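Fructosyl amine: oxygen oxidoreductase (PDB 3DJE) binds FAD and acts as a deglycating fructosamine oxidase, oxidising fructosyl amino acids with molecular oxygen. Local coordinates at residues A[11-15]-A[34-38]; A[248-254]-A[267-273]; A[259-265]-A[276-280]. All blocks are in the same frame, centred on the assembly; numbering follows the deposited sequence. Where two conformers were deposited one is given.

Interaction 1: residues A[11-15]-A[34-38]; sequences IVGAG and TVLDP. With FAD (flavin-adenine dinucleotide), chain C.
In this Rossmann-type beta-alpha-beta unit, strand 9-12 runs parallel to strand 33-37, pairing Ile11 with Val35 (CA-CA 4.6 Å) and Val12 with Leu36 (CA-CA 5.3 Å). Ile11 N donates to Thr34 O (2.8 Å), and Ile11 O accepts from Leu36 N (3.0 Å). The Ile11 side chain (chi1 m, chi2 t) packs with CD1 3.9 Å from Val35 CG2, on the face covered by helix 16-27. Val12 (chi1 t) and Leu36 lie on the other face, against Val187. Gly13 leaves the strand at phi/psi 109/122, a conformation that calls for glycine; its N donates to Leu36 O (2.9 Å). Ala14 sets CB 3.6 Å from Val35 CG1. Gly15 then occupies the N-cap position of helix 16-27, its CA 3.3 Å from FAD O5B, where a side chain would clash. The terminal Asp37 (chi1 t) reads the ribose, as in dinucleotide-binding folds: OD1 accepts from FAD O2B (2.7 Å), while OD2 accepts from both FAD O3B (2.7 Å) and Ala14 N (2.7 Å).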
loop_
_atom_site.group_PDB
_atom_site.type_symbol
_atom_site.label_atom_id
_atom_site.label_comp_id
_atom_site.label_asym_id
_atom_site.label_seq_id
_atom_site.Cartn_x
_atom_site.Cartn_y
_atom_site.Cartn_z
ATOM N N ILE A 11 5.820 -3.426 18.650
ATOM C CA ILE A 11 5.244 -2.952 17.391
ATOM C C ILE A 11 3.882 -3.591 17.209
ATOM O O ILE A 11 3.770 -4.828 17.243
ATOM C CB ILE A 11 6.125 -3.296 16.177
ATOM C CG1 ILE A 11 7.502 -2.649 16.331
ATOM C CG2 ILE A 11 5.445 -2.867 14.861
ATOM C CD1 ILE A 11 8.506 -3.163 15.337
ATOM N N VAL A 12 2.854 -2.758 17.048
ATOM C CA VAL A 12 1.495 -3.251 16.774
ATOM C C VAL A 12 1.279 -3.285 15.266
ATOM O O VAL A 12 1.152 -2.234 14.618
ATOM C CB VAL A 12 0.405 -2.390 17.473
ATOM C CG1 VAL A 12 -1.043 -2.893 17.112
ATOM C CG2 VAL A 12 0.601 -2.391 18.980
ATOM N N GLY A 13 1.277 -4.501 14.722
ATOM C CA GLY A 13 1.131 -4.745 13.293
ATOM C C GLY A 13 2.420 -5.224 12.643
ATOM O O GLY A 13 3.442 -4.534 12.693
ATOM N N ALA A 14 2.371 -6.401 12.014
ATOM C CA ALA A 14 3.502 -6.957 11.264
ATOM C C ALA A 14 3.297 -6.844 9.745
ATOM O O ALA A 14 3.690 -7.731 8.983
ATOM C CB ALA A 14 3.732 -8.426 11.672
ATOM N N GLY A 15 2.675 -5.748 9.321
ATOM C CA GLY A 15 2.463 -5.489 7.907
ATOM C C GLY A 15 3.666 -4.809 7.303
ATOM O O GLY A 15 4.804 -4.977 7.770
ATOM N N THR A 34 9.362 -6.766 20.116
ATOM C CA THR A 34 8.284 -7.729 19.911
ATOM C C THR A 34 7.278 -7.147 18.929
ATOM O O THR A 34 6.912 -5.973 19.034
ATOM C CB THR A 34 7.571 -8.068 21.240
ATOM O OG1 THR A 34 8.524 -8.614 22.163
ATOM C CG2 THR A 34 6.479 -9.105 21.029
ATOM N N VAL A 35 6.841 -7.966 17.979
ATOM C CA VAL A 35 5.826 -7.542 17.014
ATOM C C VAL A 35 4.586 -8.412 17.180
ATOM O O VAL A 35 4.696 -9.649 17.221
ATOM C CB VAL A 35 6.337 -7.647 15.547
ATOM C CG1 VAL A 35 5.303 -7.049 14.568
ATOM C CG2 VAL A 35 7.680 -6.928 15.371
ATOM N N LEU A 36 3.422 -7.758 17.222
ATOM C CA LEU A 36 2.126 -8.440 17.399
ATOM C C LEU A 36 1.247 -8.294 16.167
ATOM O O LEU A 36 1.044 -7.187 15.676
ATOM C CB LEU A 36 1.365 -7.825 18.588
ATOM C CG LEU A 36 2.048 -7.838 19.957
ATOM C CD1 LEU A 36 1.212 -7.015 20.945
ATOM C CD2 LEU A 36 2.247 -9.259 20.460
ATOM N N ASP A 37 0.683 -9.399 15.697
ATOM C CA ASP A 37 -0.249 -9.337 14.551
ATOM C C ASP A 37 -1.251 -10.498 14.648
ATOM O O ASP A 37 -0.853 -11.602 14.975
ATOM C CB ASP A 37 0.562 -9.424 13.250
ATOM C CG ASP A 37 -0.208 -8.950 12.026
ATOM O OD1 ASP A 37 -1.200 -9.609 11.642
ATOM O OD2 ASP A 37 0.180 -7.916 11.440
ATOM N N PRO A 38 -2.551 -10.246 14.360
ATOM C CA PRO A 38 -3.583 -11.282 14.444
ATOM C C PRO A 38 -3.498 -12.352 13.347
ATOM O O PRO A 38 -4.195 -13.374 13.439
ATOM C CB PRO A 38 -4.896 -10.488 14.315
ATOM C CG PRO A 38 -4.544 -9.263 13.579
ATOM C CD PRO A 38 -3.115 -8.940 13.990
HETATM P PA FAD C . -0.500 -3.166 6.232
HETATM O O1A FAD C . 0.627 -3.692 5.455
HETATM O O2A FAD C . -1.889 -3.424 5.742
HETATM O O5B FAD C . -0.280 -3.737 7.690
HETATM C C5B FAD C . -1.228 -3.562 8.746
HETATM C C4B FAD C . -1.003 -4.712 9.737
HETATM O O4B FAD C . -1.815 -4.347 10.868
HETATM C C3B FAD C . -1.612 -5.999 9.134
HETATM O O3B FAD C . -0.619 -7.030 9.002
HETATM C C2B FAD C . -2.682 -6.361 10.176
HETATM O O2B FAD C . -2.774 -7.803 10.404
HETATM C C1B FAD C . -2.206 -5.565 11.423
HETATM N N9A FAD C . -3.334 -5.525 12.403
HETATM C C8A FAD C . -4.651 -5.347 12.165
HETATM N N7A FAD C . -5.323 -5.441 13.331
HETATM C C5A FAD C . -4.427 -5.680 14.300
HETATM C C6A FAD C . -4.522 -5.887 15.680
HETATM N N6A FAD C . -5.732 -5.873 16.288
HETATM N N1A FAD C . -3.394 -6.109 16.382
HETATM C C2A FAD C . -2.195 -6.134 15.787
HETATM N N3A FAD C . -2.068 -5.946 14.470
HETATM C C4A FAD C . -3.170 -5.719 13.715
HETATM N N1 FAD C . 1.684 0.806 -2.711
HETATM C C2 FAD C . 2.777 0.963 -3.561
HETATM O O2 FAD C . 3.813 1.514 -3.183
HETATM N N3 FAD C . 2.686 0.489 -4.870
HETATM C C4 FAD C . 1.534 -0.123 -5.351
HETATM O O4 FAD C . 1.492 -0.534 -6.517
HETATM C C4X FAD C . 0.434 -0.257 -4.490
HETATM N N5 FAD C . -0.742 -0.851 -4.944
HETATM C C5X FAD C . -1.758 -1.137 -4.035
HETATM C C6 FAD C . -2.830 -1.916 -4.460
HETATM C C7 FAD C . -3.839 -2.261 -3.569
HETATM C C7M FAD C . -5.009 -3.101 -4.101
HETATM C C8 FAD C . -3.768 -1.852 -2.238
HETATM C C8M FAD C . -4.853 -2.305 -1.232
HETATM C C9 FAD C . -2.676 -1.083 -1.811
HETATM C C9A FAD C . -1.657 -0.732 -2.706
HETATM N N10 FAD C . -0.555 0.051 -2.311
HETATM C C10 FAD C . 0.525 0.208 -3.180
HETATM C "C1'" FAD C . -0.524 0.686 -0.986
HETATM C "C2'" FAD C . 0.261 -0.188 -0.007
HETATM O "O2'" FAD C . -0.092 -1.576 -0.198
HETATM C "C3'" FAD C . -0.052 0.252 1.420
HETATM O "O3'" FAD C . 0.044 1.689 1.503
HETATM C "C4'" FAD C . 0.931 -0.339 2.437
HETATM O "O4'" FAD C . 1.149 -1.732 2.216
HETATM C "C5'" FAD C . 0.362 -0.137 3.847
HETATM O "O5'" FAD C . 1.297 -0.634 4.819
HETATM P P FAD C . 0.919 -0.619 6.377
HETATM O O1P FAD C . 0.494 0.760 6.760
HETATM O O2P FAD C . 2.047 -1.276 7.067
HETATM O O3P FAD C . -0.362 -1.582 6.497
#

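Interaction 2: residues A[248-254]-A[267-273]; sequences RALYKNI and EPDEERG
Residues 248-251 form a short, weakly bonded helical turn, with Tyr251 N on Arg248 O (3.1 Å) and Lys252 N on Ala249 O (3.2 Å). A type II beta turn from Tyr251 to Ile254 follows, with Lys252 at phi/psi -66/139 and Asn253 at 73/7. Residues 267-273 have no regular secondary structure: Glu267, Pro268 and Asp269 are extended, Glu270 and Glu271 have helical angles, and Gly273 ends the segment at positive phi (62/32). The two segments run in opposite senses, with CA atoms 5.5 Å apart at Ile254 and Glu267 and 6.3 Å at Arg248 and Gly273. Glu267 (chi1 p, chi2 t) reaches back to the turn, where OE1 accepts from Asn253 N (2.7 Å) and its CB lies 3.7 Å from Ile254 CG1. One water links Ile254 O (2.7 Å) to Glu267 N (2.9 Å). Pro268 CD packs 3.6 Å from Tyr251 CB. At the surface, the extended Lys252 turns its last torsion (chi4 p) to bring NZ into a salt bridge with Glu270 OE2 (2.7 Å). Asp269 OD1 accepts from Arg272 N (3.0 Å), an Asx motif within the bend; the same oxygen also accepts from Glu274 N. Arg248 lays its guanidinium along Gly273, whose CA is 3.7 Å from NE; a CB there would clash with it. The contact thus joins the helical turn to the connection of a beta hairpin: strand 263-265 enters that loop and strand 274-289 leaves it, Ile275 packs on Tyr251 and Pro268, and Leu243, just past strand 232-242, accepts from Arg248 NE.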
loop_
_atom_site.group_PDB
_atom_site.type_symbol
_atom_site.label_atom_id
_atom_site.label_comp_id
_atom_site.label_asym_id
_atom_site.label_seq_id
_atom_site.Cartn_x
_atom_site.Cartn_y
_atom_site.Cartn_z
ATOM N N ARG A 248 1.903 -18.671 -21.124
ATOM C CA ARG A 248 2.636 -17.828 -20.151
ATOM C C ARG A 248 3.893 -17.139 -20.697
ATOM O O ARG A 248 4.146 -15.974 -20.377
ATOM C CB ARG A 248 2.988 -18.610 -18.873
ATOM C CG ARG A 248 1.795 -18.961 -18.004
ATOM C CD ARG A 248 2.155 -19.933 -16.896
ATOM N NE ARG A 248 0.953 -20.589 -16.376
ATOM C CZ ARG A 248 0.927 -21.462 -15.374
ATOM N NH1 ARG A 248 2.042 -21.805 -14.734
ATOM N NH2 ARG A 248 -0.229 -21.993 -15.004
ATOM N N ALA A 249 4.675 -17.845 -21.517
ATOM C CA ALA A 249 5.933 -17.295 -22.056
ATOM C C ALA A 249 5.747 -15.962 -22.784
ATOM O O ALA A 249 6.564 -15.045 -22.653
ATOM C CB ALA A 249 6.608 -18.308 -22.977
ATOM N N LEU A 250 4.660 -15.864 -23.543
ATOM C CA LEU A 250 4.342 -14.680 -24.325
ATOM C C LEU A 250 4.208 -13.405 -23.473
ATOM O O LEU A 250 4.580 -12.307 -23.898
ATOM C CB LEU A 250 3.053 -14.938 -25.108
ATOM C CG LEU A 250 2.737 -14.005 -26.276
ATOM C CD1 LEU A 250 3.757 -14.148 -27.399
ATOM C CD2 LEU A 250 1.319 -14.264 -26.789
ATOM N N TYR A 251 3.700 -13.574 -22.256
ATOM C CA TYR A 251 3.361 -12.444 -21.400
ATOM C C TYR A 251 4.507 -12.060 -20.472
ATOM O O TYR A 251 4.411 -11.068 -19.734
ATOM C CB TYR A 251 2.115 -12.772 -20.571
ATOM C CG TYR A 251 0.826 -12.889 -21.362
ATOM C CD1 TYR A 251 -0.099 -11.852 -21.372
ATOM C CD2 TYR A 251 0.515 -14.054 -22.070
ATOM C CE1 TYR A 251 -1.292 -11.956 -22.083
ATOM C CE2 TYR A 251 -0.676 -14.162 -22.795
ATOM C CZ TYR A 251 -1.572 -13.109 -22.792
ATOM O OH TYR A 251 -2.757 -13.206 -23.489
ATOM N N LYS A 252 5.587 -12.842 -20.501
ATOM C CA LYS A 252 6.729 -12.613 -19.597
ATOM C C LYS A 252 7.455 -11.291 -19.869
ATOM O O LYS A 252 7.657 -10.907 -21.023
ATOM C CB LYS A 252 7.725 -13.784 -19.654
ATOM C CG LYS A 252 8.824 -13.744 -18.576
ATOM C CD LYS A 252 9.761 -14.955 -18.654
ATOM C CE LYS A 252 10.909 -14.853 -17.649
ATOM N NZ LYS A 252 10.460 -15.077 -16.250
ATOM N N ASN A 253 7.828 -10.600 -18.793
ATOM C CA ASN A 253 8.679 -9.398 -18.848
ATOM C C ASN A 253 8.020 -8.127 -19.397
ATOM O O ASN A 253 8.701 -7.115 -19.581
ATOM C CB ASN A 253 10.000 -9.673 -19.601
ATOM C CG ASN A 253 10.786 -10.840 -19.014
ATOM O OD1 ASN A 253 11.069 -10.877 -17.816
ATOM N ND2 ASN A 253 11.160 -11.790 -19.868
ATOM N N ILE A 254 6.709 -8.165 -19.644
ATOM C CA ILE A 254 6.008 -6.977 -20.131
ATOM C C ILE A 254 6.079 -5.873 -19.071
ATOM O O ILE A 254 6.168 -6.162 -17.871
ATOM C CB ILE A 254 4.525 -7.249 -20.533
ATOM C CG1 ILE A 254 3.709 -7.783 -19.351
ATOM C CG2 ILE A 254 4.446 -8.172 -21.771
ATOM C CD1 ILE A 254 2.193 -7.785 -19.581
ATOM N N GLU A 267 2.983 -8.308 -15.552
ATOM C CA GLU A 267 3.357 -9.622 -16.069
ATOM C C GLU A 267 2.933 -10.737 -15.100
ATOM O O GLU A 267 2.855 -10.518 -13.873
ATOM C CB GLU A 267 4.860 -9.699 -16.368
ATOM C CG GLU A 267 5.737 -9.722 -15.123
ATOM C CD GLU A 267 7.187 -9.907 -15.472
ATOM O OE1 GLU A 267 7.514 -10.928 -16.117
ATOM O OE2 GLU A 267 8.004 -9.037 -15.111
ATOM N N PRO A 268 2.649 -11.935 -15.633
ATOM C CA PRO A 268 2.196 -13.034 -14.766
ATOM C C PRO A 268 3.216 -13.444 -13.704
ATOM O O PRO A 268 4.426 -13.402 -13.956
ATOM C CB PRO A 268 1.961 -14.196 -15.746
ATOM C CG PRO A 268 2.691 -13.825 -16.984
ATOM C CD PRO A 268 2.647 -12.323 -17.057
ATOM N N ASP A 269 2.728 -13.825 -12.528
ATOM C CA ASP A 269 3.644 -14.295 -11.481
ATOM C C ASP A 269 4.247 -15.642 -11.879
ATOM O O ASP A 269 3.725 -16.340 -12.765
ATOM C CB ASP A 269 2.986 -14.300 -10.076
ATOM C CG ASP A 269 2.170 -15.566 -9.755
ATOM O OD1 ASP A 269 1.692 -16.287 -10.652
ATOM O OD2 ASP A 269 1.959 -15.808 -8.544
ATOM N N GLU A 270 5.372 -15.992 -11.267
ATOM C CA GLU A 270 6.037 -17.238 -11.625
ATOM C C GLU A 270 5.317 -18.449 -11.067
ATOM O O GLU A 270 5.166 -19.456 -11.769
ATOM C CB GLU A 270 7.497 -17.232 -11.154
ATOM C CG GLU A 270 8.412 -16.331 -11.962
ATOM C CD GLU A 270 8.553 -16.762 -13.429
ATOM O OE1 GLU A 270 8.430 -17.972 -13.734
ATOM O OE2 GLU A 270 8.788 -15.878 -14.279
ATOM N N GLU A 271 4.875 -18.343 -9.811
ATOM C CA GLU A 271 4.302 -19.482 -9.085
ATOM C C GLU A 271 3.148 -20.099 -9.852
ATOM O O GLU A 271 3.143 -21.306 -10.088
ATOM C CB GLU A 271 3.825 -19.065 -7.695
ATOM C CG GLU A 271 4.875 -19.142 -6.613
ATOM C CD GLU A 271 4.387 -18.557 -5.285
ATOM O OE1 GLU A 271 3.184 -18.213 -5.164
ATOM O OE2 GLU A 271 5.215 -18.427 -4.359
ATOM N N ARG A 272 2.186 -19.266 -10.248
ATOM C CA ARG A 272 0.923 -19.759 -10.803
ATOM C C ARG A 272 0.578 -19.229 -12.184
ATOM O O ARG A 272 -0.483 -19.568 -12.731
ATOM C CB ARG A 272 -0.238 -19.464 -9.850
ATOM C CG ARG A 272 -0.148 -20.142 -8.487
ATOM C CD ARG A 272 -1.366 -19.772 -7.644
ATOM N NE ARG A 272 -1.370 -20.455 -6.348
ATOM C CZ ARG A 272 -0.874 -19.958 -5.217
ATOM N NH1 ARG A 272 -0.299 -18.752 -5.182
ATOM N NH2 ARG A 272 -0.947 -20.684 -4.106
ATOM N N GLY A 273 1.468 -18.416 -12.751
ATOM C CA GLY A 273 1.224 -17.773 -14.039
ATOM C C GLY A 273 0.024 -16.841 -13.986
ATOM O O GLY A 273 -0.677 -16.655 -14.989
HETATM O O HOH W 1 9.949 -12.216 -15.739
HETATM O O HOH W 2 10.560 -9.301 -15.143
HETATM O O HOH W 3 4.973 -6.187 -15.434
#

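Interaction 3: residues A[259-265]-A[276-280]; sequences NIERGFF and KICDE. With FSA (1-S-(carboxymethyl)-1-thio-beta-D-fructopyranose), chain D.
Glu280 (chi1 t, chi2 p) grips the sugar of the bound FSA with both carboxylate oxygens, OE1 accepting from FSA O3 (2.5 Å) and OE2 from FSA O4 (2.7 Å). A water bridges Glu280 OE2 (2.6 Å) and Ile260 O (2.8 Å). Three backbone bonds hold the two segments: Glu280 N to Arg262 O (3.0 Å), Phe264 N to Cys278 O (2.9 Å) and Cys278 N to Phe264 O (2.9 Å). The axes of strands 263-265 and 276-279 approach to 4.7 Å at 175°, antiparallel. Phe264-Cys278 is the hydrogen-bonded pair, flanked by the non-hydrogen-bonded pairs Gly263-Asp279 and Phe265-Ile277. Gly263 (phi/psi 146/-172), its CA 3.0 Å from Cys278 O, has no space for a CB. Arg262 and Gly263 form a classic bulge opposite Asn259. Cys278 CB sits 3.7 Å from the Phe264 ring centroid (CH-pi), and Phe264 CZ (chi1 p) comes 3.3 Å from FSA O2. On the sheet face away from Phe264 and Cys278, Phe265 CB meets Ile277 CG1 (3.8 Å). This beta hairpin contributes Phe264 and Glu280 to the FSA pocket, probably the fructosyl substrate site.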
loop_
_atom_site.group_PDB
_atom_site.type_symbol
_atom_site.label_atom_id
_atom_site.label_comp_id
_atom_site.label_asym_id
_atom_site.label_seq_id
_atom_site.Cartn_x
_atom_site.Cartn_y
_atom_site.Cartn_z
ATOM N N ASN A 259 -3.292 2.844 -16.250
ATOM C CA ASN A 259 -4.069 4.023 -16.632
ATOM C C ASN A 259 -4.817 4.468 -15.392
ATOM O O ASN A 259 -5.578 3.690 -14.801
ATOM C CB ASN A 259 -5.030 3.713 -17.787
ATOM C CG ASN A 259 -5.835 4.931 -18.232
ATOM O OD1 ASN A 259 -6.559 5.531 -17.444
ATOM N ND2 ASN A 259 -5.739 5.270 -19.518
ATOM N N ILE A 260 -4.600 5.721 -15.013
ATOM C CA ILE A 260 -5.091 6.225 -13.732
ATOM C C ILE A 260 -6.609 6.433 -13.709
ATOM O O ILE A 260 -7.174 6.752 -12.666
ATOM C CB ILE A 260 -4.326 7.491 -13.286
ATOM C CG1 ILE A 260 -4.665 8.695 -14.174
ATOM C CG2 ILE A 260 -2.820 7.214 -13.286
ATOM C CD1 ILE A 260 -4.066 10.006 -13.689
ATOM N N GLU A 261 -7.254 6.230 -14.856
ATOM C CA GLU A 261 -8.714 6.280 -14.943
ATOM C C GLU A 261 -9.362 4.941 -15.273
ATOM O O GLU A 261 -10.580 4.878 -15.480
ATOM C CB GLU A 261 -9.130 7.299 -16.013
ATOM C CG GLU A 261 -8.686 8.714 -15.701
ATOM C CD GLU A 261 -9.262 9.694 -16.676
ATOM O OE1 GLU A 261 -10.446 10.085 -16.497
ATOM O OE2 GLU A 261 -8.531 10.059 -17.612
ATOM N N ARG A 262 -8.568 3.874 -15.345
ATOM C CA ARG A 262 -9.099 2.580 -15.742
ATOM C C ARG A 262 -8.594 1.464 -14.840
ATOM O O ARG A 262 -9.367 0.640 -14.351
ATOM C CB ARG A 262 -8.738 2.259 -17.200
ATOM C CG ARG A 262 -9.218 3.293 -18.222
ATOM C CD ARG A 262 -10.733 3.198 -18.408
ATOM N NE ARG A 262 -11.175 4.023 -19.533
ATOM C CZ ARG A 262 -11.602 5.281 -19.437
ATOM N NH1 ARG A 262 -11.671 5.888 -18.260
ATOM N NH2 ARG A 262 -11.966 5.939 -20.539
ATOM N N GLY A 263 -7.285 1.426 -14.630
ATOM C CA GLY A 263 -6.703 0.321 -13.893
ATOM C C GLY A 263 -5.316 -0.057 -14.369
ATOM O O GLY A 263 -4.696 0.628 -15.197
ATOM N N PHE A 264 -4.830 -1.167 -13.836
ATOM C CA PHE A 264 -3.487 -1.598 -14.149
ATOM C C PHE A 264 -3.308 -3.093 -13.991
ATOM O O PHE A 264 -4.116 -3.775 -13.351
ATOM C CB PHE A 264 -2.455 -0.836 -13.305
ATOM C CG PHE A 264 -2.640 -0.976 -11.814
ATOM C CD1 PHE A 264 -1.992 -1.997 -11.099
ATOM C CD2 PHE A 264 -3.430 -0.062 -11.117
ATOM C CE1 PHE A 264 -2.139 -2.102 -9.701
ATOM C CE2 PHE A 264 -3.594 -0.158 -9.726
ATOM C CZ PHE A 264 -2.946 -1.188 -9.013
ATOM N N PHE A 265 -2.235 -3.590 -14.592
ATOM C CA PHE A 265 -1.874 -4.989 -14.466
ATOM C C PHE A 265 -0.377 -5.197 -14.692
ATOM O O PHE A 265 0.331 -4.284 -15.140
ATOM C CB PHE A 265 -2.723 -5.865 -15.402
ATOM C CG PHE A 265 -2.624 -5.493 -16.855
ATOM C CD1 PHE A 265 -1.552 -5.938 -17.622
ATOM C CD2 PHE A 265 -3.614 -4.711 -17.460
ATOM C CE1 PHE A 265 -1.451 -5.604 -18.973
ATOM C CE2 PHE A 265 -3.516 -4.357 -18.821
ATOM C CZ PHE A 265 -2.439 -4.810 -19.575
ATOM N N LYS A 276 -2.113 -10.253 -12.083
ATOM C CA LYS A 276 -2.873 -9.434 -11.160
ATOM C C LYS A 276 -3.365 -8.162 -11.853
ATOM O O LYS A 276 -2.583 -7.439 -12.489
ATOM C CB LYS A 276 -2.024 -9.072 -9.940
ATOM C CG LYS A 276 -2.824 -8.326 -8.872
ATOM C CD LYS A 276 -1.922 -7.704 -7.848
ATOM C CE LYS A 276 -2.197 -6.230 -7.738
ATOM N NZ LYS A 276 -1.011 -5.585 -7.140
ATOM N N ILE A 277 -4.658 -7.888 -11.694
ATOM C CA ILE A 277 -5.322 -6.730 -12.312
ATOM C C ILE A 277 -6.102 -5.954 -11.255
ATOM O O ILE A 277 -6.823 -6.548 -10.446
ATOM C CB ILE A 277 -6.332 -7.177 -13.416
ATOM C CG1 ILE A 277 -5.648 -8.070 -14.451
ATOM C CG2 ILE A 277 -6.968 -5.967 -14.102
ATOM C CD1 ILE A 277 -6.373 -9.362 -14.675
ATOM N N CYS A 278 -5.956 -4.632 -11.272
ATOM C CA CYS A 278 -6.749 -3.745 -10.423
ATOM C C CYS A 278 -7.552 -2.782 -11.285
ATOM O O CYS A 278 -7.002 -2.174 -12.203
ATOM C CB CYS A 278 -5.860 -2.917 -9.507
ATOM S SG CYS A 278 -4.995 -3.889 -8.252
ATOM N N ASP A 279 -8.842 -2.659 -10.977
ATOM C CA ASP A 279 -9.681 -1.588 -11.520
ATOM C C ASP A 279 -9.454 -0.318 -10.708
ATOM O O ASP A 279 -9.618 -0.329 -9.495
ATOM C CB ASP A 279 -11.165 -1.983 -11.507
ATOM C CG ASP A 279 -11.689 -2.363 -10.107
ATOM O OD1 ASP A 279 -11.078 -3.229 -9.426
ATOM O OD2 ASP A 279 -12.737 -1.805 -9.694
ATOM N N GLU A 280 -9.084 0.777 -11.366
ATOM C CA GLU A 280 -8.846 2.021 -10.640
ATOM C C GLU A 280 -10.144 2.779 -10.328
ATOM O O GLU A 280 -11.074 2.828 -11.133
ATOM C CB GLU A 280 -7.820 2.908 -11.377
ATOM C CG GLU A 280 -7.410 4.213 -10.662
ATOM C CD GLU A 280 -6.698 4.033 -9.302
ATOM O OE1 GLU A 280 -6.279 2.901 -8.963
ATOM O OE2 GLU A 280 -6.569 5.039 -8.566
HETATM O OAB FSA D . 2.044 3.988 -5.670
HETATM C CAL FSA D . 1.902 3.518 -6.819
HETATM O OAA FSA D . 2.738 3.729 -7.735
HETATM C CAH FSA D . 0.688 2.682 -7.173
HETATM S SAK FSA D . -0.487 2.608 -5.859
HETATM C C1 FSA D . -1.682 1.653 -6.752
HETATM C C2 FSA D . -3.081 1.811 -6.140
HETATM O O2 FSA D . -3.915 0.715 -6.552
HETATM C C3 FSA D . -3.731 3.128 -6.576
HETATM O O3 FSA D . -3.976 3.114 -7.991
HETATM C C4 FSA D . -5.013 3.426 -5.791
HETATM O O4 FSA D . -5.470 4.753 -6.102
HETATM C C5 FSA D . -4.789 3.332 -4.278
HETATM O O5 FSA D . -3.979 4.414 -3.811
HETATM C C6 FSA D . -4.144 1.995 -3.944
HETATM O O6 FSA D . -2.932 1.842 -4.703
HETATM O O HOH W 4 -6.648 7.251 -9.997
HETATM O O HOH W 5 -12.000 1.304 -13.234
#

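In the fold
Along the chain interaction 1 comes first, closing before the other two open; the segments of interactions 2 and 3 then alternate. Interaction 1 belongs to the mainly parallel sheet of the FAD-binding Rossmann-type fold, whereas interaction 3 lies in the larger mixed sheet, on the opposite side of the chain's centre and about 30 Å away between centres. FAD spans this gap, its adenosine end at interaction 1 and its flavin next to the FSA held by Glu280. Interaction 2, centred about 18 Å from interaction 3, packs the far end of the same hairpin, and the two touch where Ile254 CD1 lies 4.3 Å from Phe265 CE1. Asp37 and Glu280 thus hold their ligands from different sheets, although both ligands have further partners.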